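Coat protein (Papaya mosaic virus, PDB 4DOX) forms the protein coat of a flexible filamentous plant virus, its subunits probably packing around the viral RNA. Local coordinates at residues A[110-115]-A[152-157]. Sequence-based numbering, arbitrary orientation.
Sequences FAPIIW and AMQPPS
P112 and I113 in the first turn of helix 111-118, with F110 just before them, lie against the loop segment 152-157, extended from A152 to P155, with CA atoms as near as 5.3 Å between I113 and P155. This is a helix-on-loop contact in the all-helical coat protein fold: apolar side chains are set against one another and against loop backbone, with the M153 carbonyl oxygen the most contacted polar atom. That oxygen, M153 O, points at the CB-CG-CD edge of the P112 ring, 3.3 Å from CG; CB of P112 is directed toward the loop. Two loop side chains flank that ring: A152 CB lies 3.7 Å from P112 CD, and P155 CD comes 3.8 Å from P112 CB. I113 has CG1 anti to its carbonyl carbon (chi1 -50°), and the terminal CD1 reaches the peptide link between Q154 and P155, 3.4 Å from P155 N. M153 turns back at its thioether (chi3 -39°) beside F110, an oblique Met-aromatic contact with SD 5.3 Å from the ring centroid and 67° off the ring normal. F110 also meets L61 and V64 of helix 56-70, which places the loop and that helix around one aromatic ring, while the M153 backbone is hydrogen-bonded to Y109. The Q154 side chain folds back on its own loop: NE2 donates to A152 O at 3.0 Å, from above the carbonyl plane.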
loop_
_atom_site.group_PDB
_atom_site.type_symbol
_atom_site.label_atom_id
_atom_site.label_comp_id
_atom_site.label_asym_id
_atom_site.label_seq_id
_atom_site.Cartn_x
_atom_site.Cartn_y
_atom_site.Cartn_z
ATOM N N PHE A 110 0.896 -0.043 -2.804
ATOM C CA PHE A 110 0.727 -1.079 -3.805
ATOM C C PHE A 110 -0.694 -1.109 -4.342
ATOM O O PHE A 110 -1.041 -1.976 -5.126
ATOM C CB PHE A 110 1.045 -2.444 -3.201
ATOM C CG PHE A 110 2.490 -2.602 -2.789
ATOM C CD1 PHE A 110 2.879 -2.409 -1.461
ATOM C CD2 PHE A 110 3.464 -2.931 -3.742
ATOM C CE1 PHE A 110 4.240 -2.524 -1.085
ATOM C CE2 PHE A 110 4.831 -3.067 -3.363
ATOM C CZ PHE A 110 5.215 -2.873 -2.028
ATOM N N ALA A 111 -1.524 -0.163 -3.918
ATOM C CA ALA A 111 -2.913 -0.109 -4.383
ATOM C C ALA A 111 -3.037 -0.311 -5.919
ATOM O O ALA A 111 -3.846 -1.151 -6.347
ATOM C CB ALA A 111 -3.636 1.161 -3.921
ATOM N N PRO A 112 -2.223 0.409 -6.750
ATOM C CA PRO A 112 -2.452 0.270 -8.218
ATOM C C PRO A 112 -2.200 -1.138 -8.760
ATOM O O PRO A 112 -2.860 -1.560 -9.700
ATOM C CB PRO A 112 -1.486 1.290 -8.836
ATOM C CG PRO A 112 -1.247 2.259 -7.745
ATOM C CD PRO A 112 -1.232 1.462 -6.468
ATOM N N ILE A 113 -1.288 -1.878 -8.138
ATOM C CA ILE A 113 -0.978 -3.220 -8.599
ATOM C C ILE A 113 -2.151 -4.168 -8.262
ATOM O O ILE A 113 -2.548 -5.001 -9.091
ATOM C CB ILE A 113 0.274 -3.749 -7.917
ATOM C CG1 ILE A 113 1.457 -2.766 -7.990
ATOM C CG2 ILE A 113 0.640 -5.074 -8.481
ATOM C CD1 ILE A 113 1.800 -2.317 -9.394
ATOM N N ILE A 114 -2.702 -4.058 -7.047
ATOM C CA ILE A 114 -3.729 -4.987 -6.642
ATOM C C ILE A 114 -5.001 -4.608 -7.382
ATOM O O ILE A 114 -5.773 -5.492 -7.797
ATOM C CB ILE A 114 -3.940 -5.071 -5.117
ATOM C CG1 ILE A 114 -4.713 -6.348 -4.765
ATOM C CG2 ILE A 114 -4.659 -3.821 -4.583
ATOM C CD1 ILE A 114 -3.998 -7.676 -5.119
ATOM N N TRP A 115 -5.185 -3.308 -7.625
ATOM C CA TRP A 115 -6.242 -2.867 -8.535
ATOM C C TRP A 115 -6.175 -3.649 -9.859
ATOM O O TRP A 115 -7.161 -4.241 -10.277
ATOM C CB TRP A 115 -6.131 -1.382 -8.796
ATOM C CG TRP A 115 -7.173 -0.847 -9.728
ATOM C CD1 TRP A 115 -7.032 -0.626 -11.082
ATOM C CD2 TRP A 115 -8.493 -0.402 -9.391
ATOM N NE1 TRP A 115 -8.185 -0.093 -11.601
ATOM C CE2 TRP A 115 -9.103 0.050 -10.592
ATOM C CE3 TRP A 115 -9.233 -0.355 -8.190
ATOM C CZ2 TRP A 115 -10.422 0.559 -10.632
ATOM C CZ3 TRP A 115 -10.557 0.137 -8.225
ATOM C CH2 TRP A 115 -11.125 0.599 -9.448
ATOM N N ALA A 152 2.468 6.007 -5.463
ATOM C CA ALA A 152 2.265 4.594 -5.201
ATOM C C ALA A 152 2.922 3.810 -6.326
ATOM O O ALA A 152 3.090 4.376 -7.421
ATOM C CB ALA A 152 0.762 4.269 -5.137
ATOM N N MET A 153 3.282 2.538 -6.070
ATOM C CA MET A 153 3.911 1.708 -7.096
ATOM C C MET A 153 2.924 1.462 -8.230
ATOM O O MET A 153 1.793 1.079 -7.995
ATOM C CB MET A 153 4.477 0.408 -6.522
ATOM C CG MET A 153 4.931 -0.567 -7.616
ATOM S SD MET A 153 6.127 -1.844 -7.137
ATOM C CE MET A 153 7.165 -0.899 -6.032
ATOM N N GLN A 154 3.356 1.717 -9.462
ATOM C CA GLN A 154 2.492 1.608 -10.663
ATOM C C GLN A 154 2.565 0.269 -11.429
ATOM O O GLN A 154 3.625 -0.359 -11.510
ATOM C CB GLN A 154 2.789 2.778 -11.626
ATOM C CG GLN A 154 2.629 4.184 -10.963
ATOM C CD GLN A 154 1.198 4.472 -10.550
ATOM O OE1 GLN A 154 0.251 4.102 -11.259
ATOM N NE2 GLN A 154 1.022 5.109 -9.395
ATOM N N PRO A 155 1.424 -0.176 -11.995
ATOM C CA PRO A 155 1.550 -1.342 -12.850
ATOM C C PRO A 155 2.427 -1.032 -14.076
ATOM O O PRO A 155 2.529 0.118 -14.517
ATOM C CB PRO A 155 0.105 -1.667 -13.259
ATOM C CG PRO A 155 -0.733 -0.665 -12.611
ATOM C CD PRO A 155 0.137 0.485 -12.219
ATOM N N PRO A 156 3.091 -2.059 -14.589
ATOM C CA PRO A 156 3.973 -1.911 -15.730
ATOM C C PRO A 156 3.356 -1.239 -16.990
ATOM O O PRO A 156 4.121 -0.639 -17.738
ATOM C CB PRO A 156 4.389 -3.361 -16.041
ATOM C CG PRO A 156 3.417 -4.262 -15.246
ATOM C CD PRO A 156 3.056 -3.443 -14.067
ATOM N N SER A 157 2.040 -1.340 -17.266
ATOM C CA SER A 157 1.472 -0.630 -18.456
ATOM C C SER A 157 0.339 0.316 -18.077
ATOM O O SER A 157 -0.550 0.629 -18.884
ATOM C CB SER A 157 0.981 -1.601 -19.542
ATOM O OG SER A 157 2.010 -2.457 -19.999
#